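Local atomic coordinates of iron-regulated ABC transporter siderophore-binding protein SirA (Staphylococcus aureus subsp. aureus, PDB entry 3MWF), a protein that binds the iron-loaded siderophore staphyloferrin B and probably delivers it to an ABC transporter for uptake into the cell. Residues A163-F168 with F224-D229; A158-A163 with G189-K194; L217-H222 with K252-V257. All blocks are in the same frame, centred on the assembly; numbering follows the deposited sequence.

Interaction 1. Residues A163-F168 with F224-D229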
ATOM      1  N   ALA A 163       5.872  16.648   2.637  1.00 12.18           N
ATOM      2  CA  ALA A 163       5.377  15.622   3.570  1.00 12.08           C
ATOM      3  C   ALA A 163       6.422  14.521   3.687  1.00 12.19           C
ATOM      4  O   ALA A 163       7.210  14.302   2.762  1.00 12.98           O
ATOM      5  CB  ALA A 163       4.046  15.018   3.047  1.00 12.47           C
ATOM      6  N   SER A 164       6.442  13.858   4.838  1.00 12.25           N
ATOM      7  CA  SER A 164       7.143  12.548   4.920  1.00 11.67           C
ATOM      8  C   SER A 164       6.267  11.608   5.722  1.00 11.80           C
ATOM      9  O   SER A 164       5.479  12.055   6.554  1.00 11.89           O
ATOM     10  CB  SER A 164       8.532  12.668   5.534  1.00 11.27           C
ATOM     11  OG  SER A 164       8.502  13.070   6.899  1.00 14.35           O
ATOM     12  N   VAL A 165       6.411  10.318   5.434  1.00 11.73           N
ATOM     13  CA  VAL A 165       5.690   9.262   6.131  1.00 11.21           C
ATOM     14  C   VAL A 165       6.763   8.439   6.841  1.00 11.29           C
ATOM     15  O   VAL A 165       7.607   7.786   6.198  1.00 11.49           O
ATOM     16  CB  VAL A 165       4.895   8.389   5.124  1.00 10.44           C
ATOM     17  CG1 VAL A 165       4.179   7.234   5.878  1.00 11.01           C
ATOM     18  CG2 VAL A 165       3.880   9.271   4.382  1.00 13.62           C
ATOM     19  N   VAL A 166       6.769   8.528   8.163  1.00 10.84           N
ATOM     20  CA  VAL A 166       7.815   7.899   8.996  1.00 11.29           C
ATOM     21  C   VAL A 166       7.176   6.722   9.700  1.00 11.16           C
ATOM     22  O   VAL A 166       6.119   6.882  10.345  1.00 11.81           O
ATOM     23  CB  VAL A 166       8.364   8.898  10.031  1.00 12.02           C
ATOM     24  CG1 VAL A 166       9.329   8.227  11.008  1.00 11.85           C
ATOM     25  CG2 VAL A 166       9.065  10.094   9.289  1.00 12.35           C
ATOM     26  N   ASN A 167       7.823   5.567   9.579  1.00 10.96           N
ATOM     27  CA  ASN A 167       7.300   4.306  10.154  1.00 11.35           C
ATOM     28  C   ASN A 167       8.279   3.776  11.172  1.00 11.58           C
ATOM     29  O   ASN A 167       9.423   3.383  10.843  1.00 12.00           O
ATOM     30  CB  ASN A 167       7.078   3.319   8.993  1.00 10.57           C
ATOM     31  CG  ASN A 167       6.995   1.839   9.413  1.00 12.86           C
ATOM     32  OD1 ASN A 167       7.558   0.986   8.716  1.00 14.17           O
ATOM     33  ND2 ASN A 167       6.307   1.528  10.524  1.00 12.81           N
ATOM     34  N   PHE A 168       7.849   3.761  12.438  1.00 12.50           N
ATOM     35  CA  PHE A 168       8.684   3.161  13.472  1.00 12.23           C
ATOM     36  C   PHE A 168       8.448   1.651  13.495  1.00 12.49           C
ATOM     37  O   PHE A 168       7.285   1.203  13.530  1.00 14.45           O
ATOM     38  CB  PHE A 168       8.397   3.783  14.835  1.00 12.48           C
ATOM     39  CG  PHE A 168       8.750   5.237  14.883  1.00 12.82           C
ATOM     40  CD1 PHE A 168      10.071   5.617  14.684  1.00 14.57           C
ATOM     41  CD2 PHE A 168       7.776   6.206  15.064  1.00 14.38           C
ATOM     42  CE1 PHE A 168      10.437   6.950  14.689  1.00 14.74           C
ATOM     43  CE2 PHE A 168       8.138   7.576  15.090  1.00 15.79           C
ATOM     44  CZ  PHE A 168       9.476   7.938  14.884  1.00 15.76           C
ATOM     45  N   PHE A 224       3.745  12.277   8.895  1.00 14.00           N
ATOM     46  CA  PHE A 224       2.717  11.302   9.196  1.00 14.36           C
ATOM     47  C   PHE A 224       3.413  10.120   9.805  1.00 14.48           C
ATOM     48  O   PHE A 224       4.286   9.524   9.164  1.00 15.49           O
ATOM     49  CB  PHE A 224       2.024  10.928   7.882  1.00 14.55           C
ATOM     50  CG  PHE A 224       1.331  12.091   7.235  1.00 15.12           C
ATOM     51  CD1 PHE A 224       0.072  12.491   7.699  1.00 17.70           C
ATOM     52  CD2 PHE A 224       1.952  12.842   6.223  1.00 14.26           C
ATOM     53  CE1 PHE A 224      -0.569  13.578   7.141  1.00 16.73           C
ATOM     54  CE2 PHE A 224       1.312  13.935   5.634  1.00 17.06           C
ATOM     55  CZ  PHE A 224       0.034  14.309   6.100  1.00 17.20           C
ATOM     56  N   VAL A 225       3.060   9.788  11.045  1.00 13.86           N
ATOM     57  CA  VAL A 225       3.758   8.707  11.751  1.00 14.72           C
ATOM     58  C   VAL A 225       2.935   7.415  11.793  1.00 15.00           C
ATOM     59  O   VAL A 225       1.795   7.430  12.262  1.00 15.18           O
ATOM     60  CB  VAL A 225       4.120   9.150  13.186  1.00 14.05           C
ATOM     61  CG1 VAL A 225       4.702   7.998  13.998  1.00 16.71           C
ATOM     62  CG2 VAL A 225       5.116  10.298  13.147  1.00 15.83           C
ATOM     63  N   VAL A 226       3.533   6.308  11.355  1.00 14.23           N
ATOM     64  CA  VAL A 226       2.866   4.987  11.348  1.00 14.11           C
ATOM     65  C   VAL A 226       3.660   4.027  12.212  1.00 14.42           C
ATOM     66  O   VAL A 226       4.857   3.824  11.990  1.00 14.17           O
ATOM     67  CB  VAL A 226       2.767   4.397   9.915  1.00 15.11           C
ATOM     68  CG1 VAL A 226       1.983   3.078   9.930  1.00 14.99           C
ATOM     69  CG2 VAL A 226       2.126   5.358   8.937  1.00 16.08           C
ATOM     70  N   LYS A 227       3.015   3.451  13.231  1.00 14.41           N
ATOM     71  CA  LYS A 227       3.672   2.449  14.080  1.00 13.92           C
ATOM     72  C   LYS A 227       3.250   1.103  13.498  1.00 14.07           C
ATOM     73  O   LYS A 227       2.061   0.774  13.504  1.00 15.07           O
ATOM     74  CB  LYS A 227       3.190   2.597  15.530  1.00 14.98           C
ATOM     75  CG  LYS A 227       3.881   3.757  16.244  1.00 18.65           C
ATOM     76  CD  LYS A 227       3.370   3.912  17.684  1.00 27.09           C
ATOM     77  CE  LYS A 227       2.017   4.587  17.740  1.00 30.18           C
ATOM     78  NZ  LYS A 227       2.120   6.066  17.447  1.00 35.56           N
ATOM     79  N   SER A 228       4.196   0.355  12.938  1.00 12.59           N
ATOM     80  CA  SER A 228       3.842  -0.877  12.231  1.00 13.45           C
ATOM     81  C   SER A 228       5.046  -1.776  12.069  1.00 13.09           C
ATOM     82  O   SER A 228       6.085  -1.353  11.578  1.00 13.61           O
ATOM     83  CB  SER A 228       3.247  -0.545  10.851  1.00 13.17           C
ATOM     84  OG  SER A 228       2.866  -1.726  10.143  1.00 13.04           O
ATOM     85  N   ASP A 229       4.916  -3.013  12.533  1.00 12.05           N
ATOM     86  CA  ASP A 229       5.917  -4.050  12.262  1.00 12.73           C
ATOM     87  C   ASP A 229       5.225  -5.406  12.466  1.00 12.50           C
ATOM     88  O   ASP A 229       5.300  -6.006  13.571  1.00 13.26           O
ATOM     89  CB  ASP A 229       7.163  -3.895  13.163  1.00 13.07           C
ATOM     90  CG  ASP A 229       8.327  -4.779  12.734  1.00 15.78           C
ATOM     91  OD1 ASP A 229       8.112  -5.746  11.972  1.00 18.18           O
ATOM     92  OD2 ASP A 229       9.471  -4.559  13.199  1.00 14.87           O
TER
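V165 to F168 pair one to one with F224 to K227 as neighbouring parallel strands, their axes 4.7 Å apart and inclined by 22°. Backbone bonds run alternately each way: F224 N to S164 O, V166 N to F224 O, and V226 N to V166 O at 2.8 Å. The next bond in the series, F168 N to V226 O, is bent to 135° and weak, yet the pairing carries on past the end of the second strand through S228 N to F168 O. CG of N167 stands anti to the backbone N (chi1 160°), and its amide nitrogen gives both hydrogens to the neighbouring segment, ND2 reaching V226 O at 3.1 Å and, equally far, ND2 reaching S228 O. Both acceptors lie almost in the amide plane, and both bonds are nearly straight. S228 O is met on a lone pair, whereas V226 O is approached from above its carbonyl plane. Two bonds from one nitrogen, with OD1 held by R169 NE, should fix the rotation of the amide. On the sheet face that N167 shares with V165, F224 and V226, V165 CG1 meets V226 CG2. A163 CB sits at the edge of the F224 ring, 3.9 Å from CE2. The other face bears V166, V225 and F168, where F168 CE2 lies 3.6 Å from V225 CG1. S228 OG bonds to E268, and its side chain comes within about 5 Å of bound staphyloferrin B. These are adjoining parallel strands of the mixed five-stranded sheet in the C-terminal lobe of a siderophore-binding protein; as in other periplasmic binding proteins of this class, their C-terminal ends point to the cleft between lobes, where the ligand lies.

Interaction 2. Residues A158-A163 with G189-K194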
ATOM      1  N   ALA A 158       1.416  28.643   0.671  1.00 26.91           N
ATOM      2  CA  ALA A 158       2.236  27.567   1.241  1.00 25.78           C
ATOM      3  C   ALA A 158       2.062  26.223   0.511  1.00 24.20           C
ATOM      4  O   ALA A 158       2.842  25.304   0.744  1.00 24.98           O
ATOM      5  CB  ALA A 158       2.014  27.409   2.754  1.00 26.25           C
ATOM      6  N   TRP A 159       1.047  26.105  -0.344  1.00 23.11           N
ATOM      7  CA  TRP A 159       0.875  24.891  -1.160  1.00 21.32           C
ATOM      8  C   TRP A 159       1.834  24.931  -2.355  1.00 20.80           C
ATOM      9  O   TRP A 159       1.959  25.977  -3.017  1.00 21.40           O
ATOM     10  CB  TRP A 159      -0.595  24.719  -1.613  1.00 21.51           C
ATOM     11  CG  TRP A 159      -0.848  23.343  -2.191  1.00 19.94           C
ATOM     12  CD1 TRP A 159      -1.012  23.021  -3.504  1.00 20.32           C
ATOM     13  CD2 TRP A 159      -0.895  22.104  -1.460  1.00 16.79           C
ATOM     14  NE1 TRP A 159      -1.186  21.657  -3.637  1.00 18.27           N
ATOM     15  CE2 TRP A 159      -1.118  21.078  -2.396  1.00 16.28           C
ATOM     16  CE3 TRP A 159      -0.777  21.774  -0.103  1.00 17.04           C
ATOM     17  CZ2 TRP A 159      -1.206  19.711  -2.022  1.00 15.91           C
ATOM     18  CZ3 TRP A 159      -0.866  20.410   0.279  1.00 17.59           C
ATOM     19  CH2 TRP A 159      -1.095  19.407  -0.676  1.00 14.80           C
ATOM     20  N   PRO A 160       2.518  23.805  -2.657  1.00 18.83           N
ATOM     21  CA  PRO A 160       2.435  22.489  -1.958  1.00 17.77           C
ATOM     22  C   PRO A 160       3.312  22.347  -0.716  1.00 17.73           C
ATOM     23  O   PRO A 160       4.446  22.857  -0.676  1.00 18.00           O
ATOM     24  CB  PRO A 160       2.934  21.516  -3.027  1.00 17.52           C
ATOM     25  CG  PRO A 160       4.013  22.357  -3.778  1.00 17.83           C
ATOM     26  CD  PRO A 160       3.306  23.710  -3.907  1.00 19.30           C
ATOM     27  N   LEU A 161       2.796  21.624   0.278  1.00 16.85           N
ATOM     28  CA  LEU A 161       3.534  21.282   1.473  1.00 16.94           C
ATOM     29  C   LEU A 161       4.481  20.135   1.133  1.00 15.65           C
ATOM     30  O   LEU A 161       4.167  19.299   0.289  1.00 16.05           O
ATOM     31  CB  LEU A 161       2.588  20.804   2.584  1.00 17.76           C
ATOM     32  CG  LEU A 161       1.533  21.811   3.047  1.00 19.97           C
ATOM     33  CD1 LEU A 161       0.756  21.193   4.207  1.00 21.83           C
ATOM     34  CD2 LEU A 161       2.200  23.130   3.425  1.00 23.21           C
ATOM     35  N   LYS A 162       5.604  20.104   1.824  1.00 14.12           N
ATOM     36  CA  LYS A 162       6.415  18.885   1.869  1.00 13.48           C
ATOM     37  C   LYS A 162       5.901  17.941   2.967  1.00 12.22           C
ATOM     38  O   LYS A 162       5.553  18.361   4.079  1.00 12.72           O
ATOM     39  CB  LYS A 162       7.884  19.228   2.069  1.00 14.11           C
ATOM     40  CG  LYS A 162       8.484  19.834   0.823  1.00 16.29           C
ATOM     41  CD  LYS A 162       9.936  20.254   1.059  1.00 20.88           C
ATOM     42  CE  LYS A 162      10.050  21.682   1.534  1.00 23.37           C
ATOM     43  NZ  LYS A 162      11.475  22.072   1.820  1.00 23.63           N
ATOM     44  N   ALA A 163       5.872  16.648   2.637  1.00 12.18           N
ATOM     45  CA  ALA A 163       5.377  15.622   3.570  1.00 12.08           C
ATOM     46  C   ALA A 163       6.422  14.521   3.687  1.00 12.19           C
ATOM     47  O   ALA A 163       7.210  14.302   2.762  1.00 12.98           O
ATOM     48  CB  ALA A 163       4.046  15.018   3.047  1.00 12.47           C
ATOM     49  N   GLY A 189      -0.278  15.864  -4.578  1.00 14.35           N
ATOM     50  CA  GLY A 189       0.497  17.097  -4.765  1.00 13.88           C
ATOM     51  C   GLY A 189       1.472  17.497  -3.686  1.00 13.88           C
ATOM     52  O   GLY A 189       2.096  18.564  -3.779  1.00 14.42           O
ATOM     53  N   PHE A 190       1.621  16.664  -2.651  1.00 13.03           N
ATOM     54  CA  PHE A 190       2.628  16.895  -1.637  1.00 12.46           C
ATOM     55  C   PHE A 190       3.978  16.690  -2.278  1.00 11.74           C
ATOM     56  O   PHE A 190       4.106  15.861  -3.167  1.00 13.37           O
ATOM     57  CB  PHE A 190       2.477  15.901  -0.479  1.00 13.02           C
ATOM     58  CG  PHE A 190       1.271  16.186   0.406  1.00 13.32           C
ATOM     59  CD1 PHE A 190       1.354  17.134   1.430  1.00 13.47           C
ATOM     60  CD2 PHE A 190       0.079  15.489   0.213  1.00 13.62           C
ATOM     61  CE1 PHE A 190       0.264  17.390   2.261  1.00 17.00           C
ATOM     62  CE2 PHE A 190      -1.058  15.758   1.043  1.00 13.47           C
ATOM     63  CZ  PHE A 190      -0.960  16.695   2.045  1.00 15.54           C
ATOM     64  N   LYS A 191       4.972  17.428  -1.798  1.00 12.27           N
ATOM     65  CA  LYS A 191       6.350  17.289  -2.291  1.00 12.14           C
ATOM     66  C   LYS A 191       7.257  16.763  -1.189  1.00 12.87           C
ATOM     67  O   LYS A 191       6.821  16.533  -0.054  1.00 12.71           O
ATOM     68  CB  LYS A 191       6.872  18.638  -2.812  1.00 13.15           C
ATOM     69  CG  LYS A 191       6.039  19.203  -3.928  1.00 11.82           C
ATOM     70  CD  LYS A 191       5.922  18.281  -5.109  1.00 14.29           C
ATOM     71  CE  LYS A 191       4.957  18.834  -6.188  1.00 17.60           C
ATOM     72  NZ  LYS A 191       4.775  17.882  -7.311  1.00 19.02           N
ATOM     73  N   ARG A 192       8.533  16.541  -1.540  1.00 12.43           N
ATOM     74  CA  ARG A 192       9.510  15.992  -0.601  1.00 12.66           C
ATOM     75  C   ARG A 192      10.711  16.917  -0.501  1.00 11.90           C
ATOM     76  O   ARG A 192      11.033  17.622  -1.476  1.00 12.61           O
ATOM     77  CB  ARG A 192      10.003  14.629  -1.106  1.00 13.27           C
ATOM     78  CG  ARG A 192       8.874  13.651  -1.397  1.00 13.40           C
ATOM     79  CD  ARG A 192       9.424  12.284  -1.775  1.00 13.26           C
ATOM     80  NE  ARG A 192       8.366  11.333  -2.161  1.00 11.57           N
ATOM     81  CZ  ARG A 192       7.911  11.125  -3.396  1.00 12.83           C
ATOM     82  NH1 ARG A 192       8.408  11.819  -4.436  1.00 13.31           N
ATOM     83  NH2 ARG A 192       6.955  10.222  -3.607  1.00 13.52           N
ATOM     84  N   ASN A 193      11.396  16.897   0.637  1.00 11.86           N
ATOM     85  CA  ASN A 193      12.643  17.662   0.765  1.00 12.06           C
ATOM     86  C   ASN A 193      13.616  17.176  -0.292  1.00 12.46           C
ATOM     87  O   ASN A 193      13.524  16.041  -0.764  1.00 11.75           O
ATOM     88  CB  ASN A 193      13.218  17.643   2.189  1.00 12.75           C
ATOM     89  CG  ASN A 193      13.878  16.334   2.546  1.00 12.06           C
ATOM     90  OD1 ASN A 193      14.935  15.970   1.976  1.00 13.75           O
ATOM     91  ND2 ASN A 193      13.306  15.629   3.522  1.00 12.93           N
ATOM     92  N   LYS A 194      14.539  18.046  -0.694  1.00 12.66           N
ATOM     93  CA  LYS A 194      15.396  17.738  -1.827  1.00 13.44           C
ATOM     94  C   LYS A 194      16.182  16.434  -1.669  1.00 13.50           C
ATOM     95  O   LYS A 194      16.268  15.651  -2.612  1.00 13.45           O
ATOM     96  CB  LYS A 194      16.333  18.926  -2.128  1.00 13.23           C
ATOM     97  CG  LYS A 194      17.358  18.621  -3.217  1.00 14.95           C
ATOM     98  CD  LYS A 194      18.212  19.848  -3.542  1.00 16.64           C
ATOM     99  CE  LYS A 194      19.230  19.525  -4.628  1.00 17.67           C
ATOM    100  NZ  LYS A 194      19.885  20.802  -5.129  1.00 18.20           N
TER
HETATM  101  O   HOH W   1      13.685  20.742  -0.065  1.00 22.96           O
HETATM  102  O   HOH W   2       9.773  15.814   2.754  1.00 13.64           O
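K191 O is approached by two groups of the 158-163 segment: it accepts a hydrogen bond from A163 N at 2.9 Å and faces K162 CA in a CA-H...O contact of 3.1 Å. On the same residue, K191 N donates to L161 O at 2.9 Å. The two hydrogen bonds flank K162, making a single bridge between K162 and K191 rather than an extended sheet. Beside this backbone bridge stands an aromatic pair. CG of W159 is anti to its backbone N (chi1 -168°), and the far rim of the indole meets F190 in a T-shaped, edge-to-face stack: CH2 lies 3.7 Å above the phenyl plane, over its centre, with the ring planes 73° apart. A163 CB and L161 CB both approach F190 at CD1. W159 CZ2 also reaches the backbone of G189, whose positive phi closes a Schellman motif after helix 179-187. P160, which follows a cis peptide bond, touches K191 CG with its own CG. Farther along, the aliphatic part of K162 runs past the backbone of N193. Two waters extend the joint: one accepts from K162 NZ and K194 N, the other connects A163 O with N193 N.

N193 is the N-cap of helix 194-201, with OD1 taking L196 N and ND2 reaching N219 O and L217 O. The contact thus joins the turn between helices 179-187 and 194-201 to the link from helix 130-155 into strand 163-168, with L185 of the first helix against F190 and A151 of the long helix against W159.

Interaction 3. Residues L217-H222 with K252-V257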
ATOM      1  N   LEU A 217      16.686  13.428   7.119  1.00 12.93           N
ATOM      2  CA  LEU A 217      16.110  13.008   5.856  1.00 12.24           C
ATOM      3  C   LEU A 217      14.569  13.037   5.873  1.00 11.14           C
ATOM      4  O   LEU A 217      13.937  13.119   4.809  1.00 12.69           O
ATOM      5  CB  LEU A 217      16.656  11.619   5.440  1.00 11.70           C
ATOM      6  CG  LEU A 217      16.350  11.083   4.035  1.00 12.14           C
ATOM      7  CD1 LEU A 217      16.903  12.037   2.961  1.00 11.52           C
ATOM      8  CD2 LEU A 217      16.932   9.649   3.839  1.00 11.84           C
ATOM      9  N   MET A 218      13.993  12.971   7.074  1.00 11.29           N
ATOM     10  CA  MET A 218      12.552  13.000   7.271  1.00 12.05           C
ATOM     11  C   MET A 218      11.962  14.395   7.156  1.00 12.42           C
ATOM     12  O   MET A 218      10.735  14.561   7.215  1.00 12.23           O
ATOM     13  CB  MET A 218      12.243  12.504   8.701  1.00 12.18           C
ATOM     14  CG  MET A 218      12.713  11.081   8.939  1.00 13.16           C
ATOM     15  SD  MET A 218      12.438  10.721  10.689  1.00 16.46           S
ATOM     16  CE  MET A 218      13.112   9.077  10.722  1.00 18.65           C
ATOM     17  N   ASN A 219      12.811  15.426   7.060  1.00 11.87           N
ATOM     18  CA  ASN A 219      12.279  16.786   7.201  1.00 12.36           C
ATOM     19  C   ASN A 219      11.144  17.093   6.224  1.00 13.06           C
ATOM     20  O   ASN A 219      11.194  16.715   5.061  1.00 13.64           O
ATOM     21  CB  ASN A 219      13.384  17.850   7.066  1.00 12.00           C
ATOM     22  CG  ASN A 219      12.953  19.173   7.686  1.00 16.10           C
ATOM     23  OD1 ASN A 219      12.186  19.194   8.673  1.00 16.93           O
ATOM     24  ND2 ASN A 219      13.392  20.281   7.088  1.00 16.01           N
ATOM     25  N   ALA A 220      10.114  17.784   6.719  1.00 12.41           N
ATOM     26  CA  ALA A 220       8.906  18.055   5.975  1.00 13.19           C
ATOM     27  C   ALA A 220       8.125  19.126   6.719  1.00 13.21           C
ATOM     28  O   ALA A 220       8.389  19.388   7.901  1.00 14.27           O
ATOM     29  CB  ALA A 220       8.057  16.778   5.869  1.00 13.00           C
ATOM     30  N   ASP A 221       7.192  19.760   6.021  1.00 14.89           N
ATOM     31  CA  ASP A 221       6.210  20.662   6.664  1.00 15.41           C
ATOM     32  C   ASP A 221       5.171  19.922   7.519  1.00 16.28           C
ATOM     33  O   ASP A 221       4.673  20.470   8.501  1.00 16.06           O
ATOM     34  CB  ASP A 221       5.507  21.490   5.611  1.00 16.76           C
ATOM     35  CG  ASP A 221       6.489  22.270   4.760  1.00 16.57           C
ATOM     36  OD1 ASP A 221       7.424  22.865   5.331  1.00 18.81           O
ATOM     37  OD2 ASP A 221       6.330  22.232   3.535  1.00 17.75           O
ATOM     38  N   HIS A 222       4.854  18.688   7.139  1.00 15.14           N
ATOM     39  CA  HIS A 222       3.993  17.820   7.942  1.00 15.76           C
ATOM     40  C   HIS A 222       4.519  16.384   7.881  1.00 15.17           C
ATOM     41  O   HIS A 222       4.901  15.911   6.798  1.00 15.11           O
ATOM     42  CB  HIS A 222       2.557  17.856   7.406  1.00 16.65           C
ATOM     43  CG  HIS A 222       1.552  17.353   8.393  1.00 16.61           C
ATOM     44  ND1 HIS A 222       0.785  18.200   9.169  1.00 17.58           N
ATOM     45  CD2 HIS A 222       1.244  16.093   8.783  1.00 16.20           C
ATOM     46  CE1 HIS A 222       0.047  17.478  10.001  1.00 19.52           C
ATOM     47  NE2 HIS A 222       0.301  16.195   9.780  1.00 19.69           N
ATOM     48  N   LYS A 252      13.540  16.677  17.355  1.00 16.63           N
ATOM     49  CA  LYS A 252      13.016  17.938  17.870  1.00 17.90           C
ATOM     50  C   LYS A 252      13.352  19.128  16.964  1.00 17.96           C
ATOM     51  O   LYS A 252      12.706  20.172  17.038  1.00 18.75           O
ATOM     52  CB  LYS A 252      13.496  18.140  19.289  1.00 18.75           C
ATOM     53  CG  LYS A 252      12.930  17.038  20.162  1.00 21.75           C
ATOM     54  CD  LYS A 252      13.460  17.062  21.564  1.00 28.59           C
ATOM     55  CE  LYS A 252      12.846  15.893  22.331  1.00 31.08           C
ATOM     56  NZ  LYS A 252      11.454  15.561  21.813  1.00 35.31           N
ATOM     57  N   ASN A 253      14.303  18.922  16.062  1.00 17.88           N
ATOM     58  CA  ASN A 253      14.697  19.967  15.118  1.00 18.23           C
ATOM     59  C   ASN A 253      14.006  19.895  13.759  1.00 17.98           C
ATOM     60  O   ASN A 253      14.122  20.823  12.947  1.00 18.36           O
ATOM     61  CB  ASN A 253      16.208  20.001  14.965  1.00 18.49           C
ATOM     62  CG  ASN A 253      16.877  20.800  16.073  1.00 23.29           C
ATOM     63  OD1 ASN A 253      17.154  21.975  15.907  1.00 27.78           O
ATOM     64  ND2 ASN A 253      17.069  20.181  17.217  1.00 27.47           N
ATOM     65  N   LEU A 254      13.233  18.833  13.522  1.00 16.09           N
ATOM     66  CA  LEU A 254      12.454  18.757  12.299  1.00 15.98           C
ATOM     67  C   LEU A 254      11.457  19.916  12.244  1.00 16.22           C
ATOM     68  O   LEU A 254      10.838  20.262  13.267  1.00 17.30           O
ATOM     69  CB  LEU A 254      11.692  17.421  12.203  1.00 14.86           C
ATOM     70  CG  LEU A 254      12.561  16.171  12.121  1.00 14.46           C
ATOM     71  CD1 LEU A 254      11.714  14.915  12.350  1.00 11.31           C
ATOM     72  CD2 LEU A 254      13.243  16.079  10.755  1.00 16.08           C
ATOM     73  N   ASP A 255      11.265  20.472  11.054  1.00 16.01           N
ATOM     74  CA  ASP A 255      10.300  21.558  10.855  1.00 17.14           C
ATOM     75  C   ASP A 255       8.903  21.174  11.339  1.00 17.37           C
ATOM     76  O   ASP A 255       8.259  21.934  12.074  1.00 17.59           O
ATOM     77  CB  ASP A 255      10.214  21.958   9.385  1.00 17.73           C
ATOM     78  CG  ASP A 255      11.506  22.583   8.858  1.00 19.13           C
ATOM     79  OD1 ASP A 255      12.395  22.936   9.646  1.00 23.44           O
ATOM     80  OD2 ASP A 255      11.627  22.716   7.636  1.00 21.04           O
ATOM     81  N   ALA A 256       8.401  20.014  10.918  1.00 16.18           N
ATOM     82  CA  ALA A 256       7.028  19.668  11.290  1.00 17.11           C
ATOM     83  C   ALA A 256       6.882  19.503  12.816  1.00 17.13           C
ATOM     84  O   ALA A 256       5.791  19.775  13.373  1.00 17.57           O
ATOM     85  CB  ALA A 256       6.540  18.400  10.546  1.00 16.03           C
ATOM     86  N   VAL A 257       7.945  19.030  13.467  1.00 17.26           N
ATOM     87  CA  VAL A 257       7.937  18.745  14.902  1.00 18.64           C
ATOM     88  C   VAL A 257       7.882  20.075  15.670  1.00 19.97           C
ATOM     89  O   VAL A 257       6.998  20.271  16.527  1.00 19.76           O
ATOM     90  CB  VAL A 257       9.133  17.882  15.333  1.00 18.28           C
ATOM     91  CG1 VAL A 257       9.196  17.715  16.846  1.00 19.12           C
ATOM     92  CG2 VAL A 257       9.032  16.482  14.706  1.00 17.52           C
TER
HETATM   93  O   HOH W   3      10.116  21.572   5.675  1.00 25.13           O
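N219 and D255 meet because their first torsions bring the two groups across each other: N219 CG stands anti to its own backbone N (chi1 -160°), and D255 CG stands anti to its carbonyl carbon (chi1 -66°). The two side chains cross at about a right angle, the amide and carboxylate planes 72° apart, and a reciprocal pair of bonds results. N219 OD1 accepts D255 N at 2.9 Å in the plane of the amide carbonyl, while N219 ND2 donates to D255 OD2 at 3.1 Å from well above the carboxylate plane. One amide therefore grips the first turn of helix 255-258 through main chain and side chain together, a worked example of how an asparagine outside a helix can satisfy an N-H at its start. D255 OD2 has a further partner in a water, 2.7 Å away, which donates also to D221 OD1. Being shared, this water probably eases the repulsion between two carboxylates whose nearest oxygens, D221 OD1 and D255 OD2, are 4.8 Å apart. The other oxygen of D221, OD2, takes the backbone N of K162.

Close packing surrounds this pair. L254, the N-cap residue, lays CD2 against the backbone of N219, 3.7 Å from its CA, and also meets M218 CB. A256 CB lies against the carbonyl oxygens of A220 and D221 and against H222 CA, the last at 3.7 Å. H222 NE2 bonds to S263 OG, and its ring meets that of F224. The 217-222 segment leads into strand 222-227 and touches strand 163-168, where S164 OG bonds to M218 O and A220 packs on S164; it also rests on helix 255-258 and, through M218 against W251, meets helix 249-253.

Overall arrangement
From the N terminus, the chain leaves helix 130-155 through 158-163, where interaction 2 begins, and continues without a break into strand 163-168 of interaction 1; A163 belongs to both. Interaction 2 closes first, at 189-194, after strand 173-176 and helix 179-187. The chain then reaches 217-222, opening interaction 3, before 224-229 completes interaction 1 and 252-257 completes interaction 3. Interaction 1 therefore crosses both others, whereas interactions 2 and 3 follow in series. Their centres lie 12 to 17 Å apart, and A220 CB packs against residues 162-164. Together they tie two adjoining parallel strands of the sheet to the turns at their N-terminal ends and to the short outer helices.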